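Local coordinates for dnab-like replicative helicase (Bacillus phage SPP1, PDB 3BH0), which is a replicative DNA helicase of the DnaB family, probably unwinding duplex DNA 5'-3' at the expense of ATP, and is represented here by its ATPase domain, at residues V51-G54 against L58-M61; K90-N95 against R182-I187; D96-L101 against R176-K181; R211-M216 against V222-L227. All coordinates share one frame; numbering follows the deposited sequence.

Contact 1 comes first along the chain and closes a short turn, tying loop 51-54 back to helix 56-62. Contact 2 then opens at the C-terminal end of helix 81-93 and closes a long loop at strand 183-188. Contact 3 is nested inside that loop: it joins the start of strand 98-103 to the approach to strand 183-188. Contact 4, further on, seats helix 202-220 on strand 223-228. Contacts 2, 3 and 4 all reach one sheet, where strands 98-103, 183-188 and 223-228 run side by side and parallel. Contact 1 meets contact 2 through the Ser-53 O to Asn-91 ND2 hydrogen bond and through Val-51 packing on Ile-184.

Contact 1: residues V51-G54 against L58-M61; sequences VPSG and LDRM
The extended backbone of Pro-52 turns at Ser-53 and Gly-54 in front of helix 56-62, bringing Pro-52 CA to 6.0 Å from Asp-59 CA. Ser-53 makes an ST turn, its OG bonded to Phe-55 N, just ahead of this helix of the P-loop NTPase domain, and the carboxylate of Asp-59 holds the turn by reaching back to two successive backbone amides. Asp-59 CG stands opposite its own carbonyl carbon (chi1 -61°), the rotamer that aims the carboxylate at the loop. Asp-59 OD1 takes Ser-53 N at 3.0 Å on its syn side, 23° out of the carboxylate plane, while its OD2 receives Gly-54 N at 3.1 Å through the syn lone pair. A third bond, short at 2.5 Å, runs from Ser-53 OG to Asp-59 OD1. It arrives 36° out of the plane, on the face opposite to Ser-53 N. Gripped at both oxygens, the carboxylate has little freedom to rotate, and the three donors should favour its ionised form. Beyond the turn, Ser-53 O accepts from Asn-91 ND2 of helix 81-93. Two carbons pack beside these polar groups: Pro-52 CB lies 3.4 Å from Asp-59 OD2, and Leu-58 CD2 3.4 Å from Ser-53 OG.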
loop_
_atom_site.group_PDB
_atom_site.type_symbol
_atom_site.label_atom_id
_atom_site.label_comp_id
_atom_site.label_asym_id
_atom_site.label_seq_id
_atom_site.Cartn_x
_atom_site.Cartn_y
_atom_site.Cartn_z
ATOM N N VAL A 51 -0.395 -5.225 11.418
ATOM C CA VAL A 51 -1.518 -4.877 10.573
ATOM C C VAL A 51 -1.495 -5.780 9.352
ATOM O O VAL A 51 -0.472 -5.866 8.662
ATOM C CB VAL A 51 -1.424 -3.414 10.087
ATOM C CG1 VAL A 51 -2.700 -3.015 9.384
ATOM C CG2 VAL A 51 -1.128 -2.467 11.240
ATOM N N PRO A 52 -2.623 -6.457 9.074
ATOM C CA PRO A 52 -2.658 -7.339 7.904
ATOM C C PRO A 52 -2.872 -6.567 6.588
ATOM O O PRO A 52 -3.665 -5.617 6.535
ATOM C CB PRO A 52 -3.860 -8.246 8.191
ATOM C CG PRO A 52 -4.785 -7.392 9.021
ATOM C CD PRO A 52 -3.912 -6.442 9.802
ATOM N N SER A 53 -2.153 -6.978 5.548
ATOM C CA SER A 53 -2.460 -6.589 4.170
ATOM C C SER A 53 -3.787 -7.213 3.742
ATOM O O SER A 53 -4.507 -6.641 2.929
ATOM C CB SER A 53 -1.371 -7.097 3.248
ATOM O OG SER A 53 -1.292 -8.506 3.330
ATOM N N GLY A 54 -4.095 -8.387 4.304
ATOM C CA GLY A 54 -5.308 -9.133 3.998
ATOM C C GLY A 54 -5.035 -10.212 2.962
ATOM O O GLY A 54 -5.929 -10.969 2.573
ATOM N N LEU A 58 1.114 -13.313 2.269
ATOM C CA LEU A 58 2.056 -12.219 2.455
ATOM C C LEU A 58 2.170 -11.907 3.948
ATOM O O LEU A 58 3.263 -11.651 4.455
ATOM C CB LEU A 58 1.634 -10.980 1.640
ATOM C CG LEU A 58 2.273 -9.626 1.993
ATOM C CD1 LEU A 58 3.732 -9.588 1.565
ATOM C CD2 LEU A 58 1.493 -8.444 1.403
ATOM N N ASP A 59 1.026 -11.935 4.631
ATOM C CA ASP A 59 0.959 -11.792 6.080
ATOM C C ASP A 59 1.666 -12.951 6.791
ATOM O O ASP A 59 2.226 -12.767 7.861
ATOM C CB ASP A 59 -0.500 -11.650 6.545
ATOM C CG ASP A 59 -1.189 -10.425 5.958
ATOM O OD1 ASP A 59 -0.483 -9.524 5.469
ATOM O OD2 ASP A 59 -2.437 -10.361 5.973
ATOM N N ARG A 60 1.659 -14.133 6.178
ATOM C CA ARG A 60 2.441 -15.263 6.677
ATOM C C ARG A 60 3.929 -14.915 6.721
ATOM O O ARG A 60 4.605 -15.205 7.717
ATOM C CB ARG A 60 2.218 -16.521 5.830
ATOM C CG ARG A 60 2.396 -17.839 6.601
ATOM C CD ARG A 60 2.112 -19.084 5.727
ATOM N NE ARG A 60 3.300 -19.531 4.978
ATOM C CZ ARG A 60 3.391 -20.666 4.269
ATOM N NH1 ARG A 60 2.365 -21.514 4.189
ATOM N NH2 ARG A 60 4.523 -20.965 3.633
ATOM N N MET A 61 4.434 -14.280 5.661
ATOM C CA MET A 61 5.853 -13.907 5.594
ATOM C C MET A 61 6.225 -12.779 6.557
ATOM O O MET A 61 7.289 -12.827 7.190
ATOM C CB MET A 61 6.249 -13.512 4.168
ATOM C CG MET A 61 6.092 -14.612 3.110
ATOM S SD MET A 61 6.407 -13.990 1.435
ATOM C CE MET A 61 8.199 -13.976 1.407
#

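Contact 2: residues K90-N95 against R182-I187; sequences KNMSDN and RVIVMI
Arg-182, just before the strand, brings the edge of its guanidinium to the side-chain oxygen of Asn-95. The two flat groups are nearly parallel, 14° between planes, and Asn-95 OD1 lies near the guanidinium plane, but at 3.5 Å from Arg-182 NH2 this is proximity and not a hydrogen bond. The stronger polar partners of the arginine are elsewhere: its NE pairs with Asp-97 in a salt bridge and its NH1 bonds to Thr-49 O. A bend at chi3 turns the guanidinium toward the loop after the helix. Two residues on, Ile-184 carries the apolar part of the contact. Met-92 SD is 3.8 Å from Ile-184 CG2 and equally far from Ile-184 CD1, so the sulfur rests against both branches; nearer the backbone of the methionine, Met-92 CB comes to 4.0 Å from Ile-184 CD1. The methionine reaches this far because it is extended beyond CG (chi2 171°). Helix 81-93, which follows a probable Walker A loop, thereby packs on one face of the parallel sheet of the P-loop NTPase core, with Ile-225 of the adjoining strand touching both Met-92 and Ile-184. Met-186, next on this face, directs its CB toward the helix as well and packs on Val-99 and Leu-101.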
loop_
_atom_site.group_PDB
_atom_site.type_symbol
_atom_site.label_atom_id
_atom_site.label_comp_id
_atom_site.label_asym_id
_atom_site.label_seq_id
_atom_site.Cartn_x
_atom_site.Cartn_y
_atom_site.Cartn_z
ATOM N N LYS A 90 -8.605 -1.272 2.329
ATOM C CA LYS A 90 -9.914 -1.665 2.817
ATOM C C LYS A 90 -9.806 -2.848 3.762
ATOM O O LYS A 90 -10.539 -2.913 4.745
ATOM C CB LYS A 90 -10.854 -1.962 1.649
ATOM C CG LYS A 90 -12.347 -1.766 1.975
ATOM C CD LYS A 90 -13.031 -3.101 2.154
ATOM C CE LYS A 90 -14.467 -2.947 2.628
ATOM N NZ LYS A 90 -15.125 -4.305 2.561
ATOM N N ASN A 91 -8.886 -3.764 3.459
ATOM C CA ASN A 91 -8.577 -4.915 4.302
ATOM C C ASN A 91 -8.078 -4.541 5.693
ATOM O O ASN A 91 -8.433 -5.180 6.686
ATOM C CB ASN A 91 -7.520 -5.777 3.626
ATOM C CG ASN A 91 -8.095 -6.681 2.576
ATOM O OD1 ASN A 91 -9.313 -6.811 2.446
ATOM N ND2 ASN A 91 -7.220 -7.332 1.821
ATOM N N MET A 92 -7.231 -3.518 5.748
ATOM C CA MET A 92 -6.754 -2.960 7.012
ATOM C C MET A 92 -7.851 -2.213 7.743
ATOM O O MET A 92 -7.926 -2.276 8.968
ATOM C CB MET A 92 -5.600 -2.004 6.768
ATOM C CG MET A 92 -4.392 -2.665 6.189
ATOM S SD MET A 92 -3.217 -1.424 5.694
ATOM C CE MET A 92 -2.056 -2.494 4.892
ATOM N N SER A 93 -8.684 -1.492 6.997
ATOM C CA SER A 93 -9.849 -0.839 7.562
ATOM C C SER A 93 -10.746 -1.860 8.244
ATOM O O SER A 93 -11.338 -1.569 9.281
ATOM C CB SER A 93 -10.629 -0.100 6.484
ATOM O OG SER A 93 -11.846 0.404 7.012
ATOM N N ASP A 94 -10.824 -3.057 7.669
ATOM C CA ASP A 94 -11.647 -4.144 8.200
ATOM C C ASP A 94 -11.129 -4.755 9.512
ATOM O O ASP A 94 -11.886 -5.375 10.252
ATOM C CB ASP A 94 -11.816 -5.243 7.146
ATOM C CG ASP A 94 -12.751 -4.842 6.010
ATOM O OD1 ASP A 94 -13.336 -3.730 6.035
ATOM O OD2 ASP A 94 -12.889 -5.662 5.080
ATOM N N ASN A 95 -9.845 -4.592 9.794
ATOM C CA ASN A 95 -9.305 -4.956 11.102
ATOM C C ASN A 95 -9.600 -3.849 12.115
ATOM O O ASN A 95 -9.203 -3.930 13.270
ATOM C CB ASN A 95 -7.795 -5.149 10.995
ATOM C CG ASN A 95 -7.333 -6.471 11.555
ATOM O OD1 ASN A 95 -6.464 -6.511 12.434
ATOM N ND2 ASN A 95 -7.888 -7.568 11.035
ATOM N N ARG A 182 -3.938 1.837 15.590
ATOM C CA ARG A 182 -2.784 1.897 14.702
ATOM C C ARG A 182 -3.177 2.522 13.357
ATOM O O ARG A 182 -4.079 2.017 12.680
ATOM C CB ARG A 182 -2.132 0.514 14.542
ATOM C CG ARG A 182 -2.948 -0.652 15.094
ATOM C CD ARG A 182 -2.174 -1.965 15.063
ATOM N NE ARG A 182 -2.956 -2.992 14.379
ATOM C CZ ARG A 182 -2.681 -4.291 14.376
ATOM N NH1 ARG A 182 -1.636 -4.762 15.036
ATOM N NH2 ARG A 182 -3.463 -5.126 13.704
ATOM N N VAL A 183 -2.528 3.647 13.034
ATOM C CA VAL A 183 -2.721 4.426 11.799
ATOM C C VAL A 183 -1.803 3.909 10.686
ATOM O O VAL A 183 -0.653 3.536 10.936
ATOM C CB VAL A 183 -2.428 5.941 12.044
ATOM C CG1 VAL A 183 -2.575 6.777 10.774
ATOM C CG2 VAL A 183 -3.326 6.503 13.133
ATOM N N ILE A 184 -2.310 3.888 9.453
ATOM C CA ILE A 184 -1.510 3.456 8.308
ATOM C C ILE A 184 -1.523 4.564 7.270
ATOM O O ILE A 184 -2.583 4.969 6.812
ATOM C CB ILE A 184 -2.042 2.134 7.715
ATOM C CG1 ILE A 184 -2.062 1.045 8.788
ATOM C CG2 ILE A 184 -1.204 1.692 6.483
ATOM C CD1 ILE A 184 -3.417 0.444 9.011
ATOM N N VAL A 185 -0.348 5.066 6.908
ATOM C CA VAL A 185 -0.258 6.169 5.947
ATOM C C VAL A 185 0.075 5.635 4.554
ATOM O O VAL A 185 1.182 5.169 4.317
ATOM C CB VAL A 185 0.762 7.239 6.425
ATOM C CG1 VAL A 185 0.771 8.462 5.516
ATOM C CG2 VAL A 185 0.441 7.643 7.874
ATOM N N MET A 186 -0.904 5.678 3.649
ATOM C CA MET A 186 -0.707 5.241 2.262
ATOM C C MET A 186 -0.463 6.443 1.373
ATOM O O MET A 186 -1.235 7.403 1.395
ATOM C CB MET A 186 -1.919 4.482 1.723
ATOM C CG MET A 186 -2.199 3.142 2.361
ATOM S SD MET A 186 -3.020 2.014 1.198
ATOM C CE MET A 186 -1.595 1.323 0.353
ATOM N N ILE A 187 0.594 6.393 0.571
ATOM C CA ILE A 187 0.891 7.511 -0.306
ATOM C C ILE A 187 0.771 7.135 -1.794
ATOM O O ILE A 187 1.625 6.411 -2.329
ATOM C CB ILE A 187 2.231 8.161 0.070
ATOM C CG1 ILE A 187 2.231 8.436 1.587
ATOM C CG2 ILE A 187 2.476 9.443 -0.764
ATOM C CD1 ILE A 187 3.551 8.703 2.197
#

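Contact 3: residues D96-L101 against R176-K181; sequences DDVVNL and RKNPGK
Val-98 pushes its CG2 methyl into the angle between two side chains of the 176-181 loop. The methyl sits 3.4 Å from Asn-178 OD1 and 3.7 Å from Lys-181 CB, with the valine and lysine chains crossing at about a right angle. The amide of Asn-178 is steadied by a hydrogen bond from its ND2 to Thr-174 O, at the end of helix 164-176, which keeps OD1 turned toward the valine. This loop leads the chain from that helix into strand 183-188, completing a beta-alpha-beta crossover that starts at strand 154-157 and passes over strand 98-103, which lies between the two in the sheet. Backbone bonds of Val-98 with Arg-182 and Ile-184 continue the parallel pairing just beyond. Past Val-98, Lys-181 bends at chi2 (-83°) and again at chi4, and so folds toward Asp-96. Its ammonium forms a salt bridge, Lys-181 NZ to Asp-96 OD1 at 3.0 Å, though its exact position is uncertain because CE is modelled too close to OD1; Lys-181 CD lies 3.3 Å from Asp-96 O. Asp-96, with a positive phi of 68°, ends the preceding helix in a Schellman motif; the lysine charge therefore stands close to a helix C-terminus, which would probably favour it.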
loop_
_atom_site.group_PDB
_atom_site.type_symbol
_atom_site.label_atom_id
_atom_site.label_comp_id
_atom_site.label_asym_id
_atom_site.label_seq_id
_atom_site.Cartn_x
_atom_site.Cartn_y
_atom_site.Cartn_z
ATOM N N ASP A 96 -10.306 -2.816 11.660
ATOM C CA ASP A 96 -10.589 -1.599 12.434
ATOM C C ASP A 96 -9.329 -0.758 12.705
ATOM O O ASP A 96 -9.272 0.028 13.661
ATOM C CB ASP A 96 -11.373 -1.893 13.721
ATOM C CG ASP A 96 -12.292 -0.739 14.118
ATOM O OD1 ASP A 96 -11.909 0.036 15.033
ATOM O OD2 ASP A 96 -13.385 -0.599 13.498
ATOM N N ASP A 97 -8.327 -0.923 11.844
ATOM C CA ASP A 97 -7.184 -0.028 11.827
ATOM C C ASP A 97 -7.593 1.185 11.005
ATOM O O ASP A 97 -8.588 1.122 10.262
ATOM C CB ASP A 97 -5.960 -0.728 11.237
ATOM C CG ASP A 97 -5.476 -1.881 12.105
ATOM O OD1 ASP A 97 -5.177 -1.638 13.294
ATOM O OD2 ASP A 97 -5.397 -3.029 11.605
ATOM N N VAL A 98 -6.848 2.282 11.157
ATOM C CA VAL A 98 -7.147 3.554 10.500
ATOM C C VAL A 98 -6.213 3.782 9.308
ATOM O O VAL A 98 -4.992 3.773 9.457
ATOM C CB VAL A 98 -7.033 4.741 11.499
ATOM C CG1 VAL A 98 -7.322 6.082 10.819
ATOM C CG2 VAL A 98 -7.973 4.538 12.679
ATOM N N VAL A 99 -6.801 3.987 8.131
ATOM C CA VAL A 99 -6.036 4.216 6.908
ATOM C C VAL A 99 -6.149 5.663 6.418
ATOM O O VAL A 99 -7.238 6.152 6.153
ATOM C CB VAL A 99 -6.442 3.236 5.778
ATOM C CG1 VAL A 99 -5.515 3.405 4.569
ATOM C CG2 VAL A 99 -6.412 1.783 6.272
ATOM N N ASN A 100 -5.006 6.338 6.323
ATOM C CA ASN A 100 -4.911 7.662 5.743
ATOM C C ASN A 100 -4.329 7.524 4.343
ATOM O O ASN A 100 -3.151 7.210 4.173
ATOM C CB ASN A 100 -3.985 8.551 6.572
ATOM C CG ASN A 100 -4.685 9.244 7.738
ATOM O OD1 ASN A 100 -5.857 9.005 8.018
ATOM N ND2 ASN A 100 -3.948 10.123 8.418
ATOM N N LEU A 101 -5.161 7.749 3.338
ATOM C CA LEU A 101 -4.715 7.659 1.959
ATOM C C LEU A 101 -4.406 9.039 1.420
ATOM O O LEU A 101 -5.291 9.894 1.328
ATOM C CB LEU A 101 -5.750 6.951 1.091
ATOM C CG LEU A 101 -5.598 7.125 -0.423
ATOM C CD1 LEU A 101 -4.271 6.557 -0.993
ATOM C CD2 LEU A 101 -6.821 6.538 -1.142
ATOM N N ARG A 176 -4.281 11.843 17.111
ATOM C CA ARG A 176 -5.047 12.526 18.158
ATOM C C ARG A 176 -6.546 12.214 18.121
ATOM O O ARG A 176 -7.184 12.102 19.174
ATOM C CB ARG A 176 -4.830 14.033 18.052
ATOM C CG ARG A 176 -4.895 14.771 19.380
ATOM C CD ARG A 176 -4.641 16.266 19.157
ATOM N NE ARG A 176 -5.351 16.741 17.968
ATOM C CZ ARG A 176 -6.449 17.493 17.989
ATOM N NH1 ARG A 176 -6.967 17.901 19.151
ATOM N NH2 ARG A 176 -7.025 17.846 16.839
ATOM N N LYS A 177 -7.096 12.058 16.917
ATOM C CA LYS A 177 -8.529 11.806 16.742
ATOM C C LYS A 177 -8.884 10.319 16.763
ATOM O O LYS A 177 -10.050 9.953 16.657
ATOM C CB LYS A 177 -9.046 12.498 15.471
ATOM C CG LYS A 177 -9.052 14.025 15.571
ATOM C CD LYS A 177 -9.168 14.703 14.205
ATOM C CE LYS A 177 -8.957 16.224 14.329
ATOM N NZ LYS A 177 -9.366 17.025 13.119
ATOM N N ASN A 178 -7.877 9.465 16.905
ATOM C CA ASN A 178 -8.101 8.025 17.046
ATOM C C ASN A 178 -7.275 7.447 18.184
ATOM O O ASN A 178 -6.080 7.197 18.003
ATOM C CB ASN A 178 -7.826 7.274 15.738
ATOM C CG ASN A 178 -8.890 7.522 14.697
ATOM O OD1 ASN A 178 -9.814 6.727 14.552
ATOM N ND2 ASN A 178 -8.786 8.650 13.985
ATOM N N PRO A 179 -7.910 7.269 19.370
ATOM C CA PRO A 179 -7.355 6.732 20.609
ATOM C C PRO A 179 -6.304 5.629 20.445
ATOM O O PRO A 179 -5.123 5.929 20.225
ATOM C CB PRO A 179 -8.600 6.210 21.320
ATOM C CG PRO A 179 -9.629 7.213 20.974
ATOM C CD PRO A 179 -9.327 7.653 19.562
ATOM N N GLY A 180 -6.722 4.371 20.557
ATOM C CA GLY A 180 -5.765 3.263 20.619
ATOM C C GLY A 180 -5.466 2.618 19.278
ATOM O O GLY A 180 -4.969 1.481 19.218
ATOM N N LYS A 181 -5.762 3.348 18.203
ATOM C CA LYS A 181 -5.758 2.765 16.867
ATOM C C LYS A 181 -4.419 2.926 16.170
ATOM O O LYS A 181 -3.836 4.012 16.159
ATOM C CB LYS A 181 -6.865 3.383 16.015
ATOM C CG LYS A 181 -8.255 3.310 16.611
ATOM C CD LYS A 181 -8.914 1.972 16.336
ATOM C CE LYS A 181 -10.419 2.100 16.451
ATOM N NZ LYS A 181 -11.005 2.895 15.323
#

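Contact 4: residues R211-M216 against V222-L227; sequences RDLKKM and VVVIAL
Met-216 meets Val-224 because its side chain leaves the helix with CG trans to the backbone N (chi1 178°), stays extended through chi2 and then bends at chi3 (76°). The bend lays Met-216 CE 3.8 Å from Val-224 CG2, the two side chains crossing nearly at right angles. One turn earlier, Leu-213 keeps its CG opposite the carbonyl carbon and splits its methyls between two strand residues: Leu-213 CD2 lies 4.1 Å from Val-224 CG1, and Leu-213 CD1 is 4.4 Å from Ala-226 CB. Val-224 is thus touched on both branches, and its CG2 also abuts the helix backbone, 3.7 Å from Leu-213 O. Val-222 adds a similar approach at the start of the strand, with its CG2 4.0 Å from Met-216 O.

The arrangement is the return leg of a beta-alpha-beta unit, in which helix 202-220 links the neighbouring parallel strands 183-188 and 223-228. The local axes of helix 211-216 and strand 223-227 come within 8.5 Å and run nearly antiparallel, at 152°. Leu-213 also packs on Ile-187 of the first strand and on Phe-70 of the strand beyond Val-224, so the helix spans three strands. Lys-214, on the same helix, makes a salt bridge to Asp-258. Every residue that touches here is buried, and the partners are methyl groups, including Met-216 CE, and two helix carbonyl oxygens met by valine methyls; the helix is therefore held on the sheet by apolar packing, with no directional polar bond between the two segments.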
loop_
_atom_site.group_PDB
_atom_site.type_symbol
_atom_site.label_atom_id
_atom_site.label_comp_id
_atom_site.label_asym_id
_atom_site.label_seq_id
_atom_site.Cartn_x
_atom_site.Cartn_y
_atom_site.Cartn_z
ATOM N N ARG A 211 14.090 9.247 3.422
ATOM C CA ARG A 211 14.549 9.335 4.818
ATOM C C ARG A 211 13.451 9.844 5.726
ATOM O O ARG A 211 13.195 9.255 6.789
ATOM C CB ARG A 211 15.781 10.242 4.955
ATOM C CG ARG A 211 17.064 9.612 4.484
ATOM C CD ARG A 211 18.260 10.493 4.811
ATOM N NE ARG A 211 18.158 11.815 4.193
ATOM C CZ ARG A 211 18.678 12.114 3.011
ATOM N NH1 ARG A 211 19.326 11.177 2.339
ATOM N NH2 ARG A 211 18.560 13.346 2.500
ATOM N N ASP A 212 12.793 10.919 5.290
ATOM C CA ASP A 212 11.756 11.579 6.081
ATOM C C ASP A 212 10.521 10.689 6.285
ATOM O O ASP A 212 9.903 10.696 7.376
ATOM C CB ASP A 212 11.396 12.954 5.471
ATOM C CG ASP A 212 12.563 13.965 5.547
ATOM O OD1 ASP A 212 13.619 13.618 6.122
ATOM O OD2 ASP A 212 12.444 15.104 5.034
ATOM N N LEU A 213 10.184 9.906 5.252
ATOM C CA LEU A 213 9.042 8.981 5.331
ATOM C C LEU A 213 9.293 7.888 6.347
ATOM O O LEU A 213 8.383 7.474 7.065
ATOM C CB LEU A 213 8.688 8.377 3.957
ATOM C CG LEU A 213 7.872 9.304 3.049
ATOM C CD1 LEU A 213 7.673 8.716 1.662
ATOM C CD2 LEU A 213 6.516 9.701 3.676
ATOM N N LYS A 214 10.530 7.418 6.404
ATOM C CA LYS A 214 10.910 6.381 7.365
ATOM C C LYS A 214 10.981 6.965 8.793
ATOM O O LYS A 214 10.486 6.354 9.751
ATOM C CB LYS A 214 12.231 5.714 6.929
ATOM C CG LYS A 214 12.849 4.711 7.914
ATOM C CD LYS A 214 11.842 3.711 8.466
ATOM C CE LYS A 214 12.507 2.670 9.353
ATOM N NZ LYS A 214 11.484 1.679 9.812
ATOM N N LYS A 215 11.593 8.145 8.917
ATOM C CA LYS A 215 11.659 8.872 10.189
ATOM C C LYS A 215 10.239 9.107 10.739
ATOM O O LYS A 215 9.971 8.836 11.909
ATOM C CB LYS A 215 12.407 10.202 10.014
ATOM C CG LYS A 215 13.097 10.662 11.286
ATOM C CD LYS A 215 13.482 12.126 11.261
ATOM C CE LYS A 215 14.884 12.332 10.706
ATOM N NZ LYS A 215 15.298 13.767 10.869
ATOM N N MET A 216 9.337 9.579 9.874
ATOM C CA MET A 216 7.931 9.748 10.220
ATOM C C MET A 216 7.273 8.451 10.699
ATOM O O MET A 216 6.569 8.446 11.710
ATOM C CB MET A 216 7.153 10.324 9.040
ATOM C CG MET A 216 5.652 10.476 9.314
ATOM S SD MET A 216 4.771 11.253 7.952
ATOM C CE MET A 216 4.682 9.877 6.796
ATOM N N VAL A 222 3.851 4.918 13.127
ATOM C CA VAL A 222 2.855 4.477 12.141
ATOM C C VAL A 222 3.450 3.565 11.065
ATOM O O VAL A 222 4.665 3.538 10.869
ATOM C CB VAL A 222 2.127 5.682 11.460
ATOM C CG1 VAL A 222 1.265 6.444 12.487
ATOM C CG2 VAL A 222 3.118 6.624 10.732
ATOM N N VAL A 223 2.585 2.814 10.384
ATOM C CA VAL A 223 2.974 2.150 9.139
ATOM C C VAL A 223 2.888 3.156 7.990
ATOM O O VAL A 223 1.853 3.773 7.785
ATOM C CB VAL A 223 2.092 0.924 8.819
ATOM C CG1 VAL A 223 2.632 0.189 7.569
ATOM C CG2 VAL A 223 2.034 -0.025 10.022
ATOM N N VAL A 224 3.987 3.346 7.272
ATOM C CA VAL A 224 3.966 4.130 6.039
ATOM C C VAL A 224 4.064 3.173 4.864
ATOM O O VAL A 224 4.938 2.311 4.840
ATOM C CB VAL A 224 5.088 5.173 5.999
ATOM C CG1 VAL A 224 5.061 5.952 4.693
ATOM C CG2 VAL A 224 4.938 6.124 7.192
ATOM N N ILE A 225 3.110 3.299 3.941
ATOM C CA ILE A 225 3.077 2.534 2.703
ATOM C C ILE A 225 3.132 3.503 1.513
ATOM O O ILE A 225 2.155 4.195 1.209
ATOM C CB ILE A 225 1.840 1.602 2.598
ATOM C CG1 ILE A 225 1.805 0.595 3.759
ATOM C CG2 ILE A 225 1.887 0.832 1.310
ATOM C CD1 ILE A 225 0.525 -0.205 3.856
ATOM N N ALA A 226 4.291 3.560 0.864
ATOM C CA ALA A 226 4.465 4.385 -0.302
ATOM C C ALA A 226 4.476 3.554 -1.594
ATOM O O ALA A 226 5.243 2.588 -1.744
ATOM C CB ALA A 226 5.733 5.239 -0.179
ATOM N N LEU A 227 3.591 3.941 -2.510
ATOM C CA LEU A 227 3.604 3.483 -3.884
ATOM C C LEU A 227 4.736 4.199 -4.621
ATOM O O LEU A 227 5.014 5.369 -4.364
ATOM C CB LEU A 227 2.249 3.758 -4.562
ATOM C CG LEU A 227 1.163 2.690 -4.439
ATOM C CD1 LEU A 227 0.850 2.394 -2.986
ATOM C CD2 LEU A 227 -0.112 3.083 -5.176
#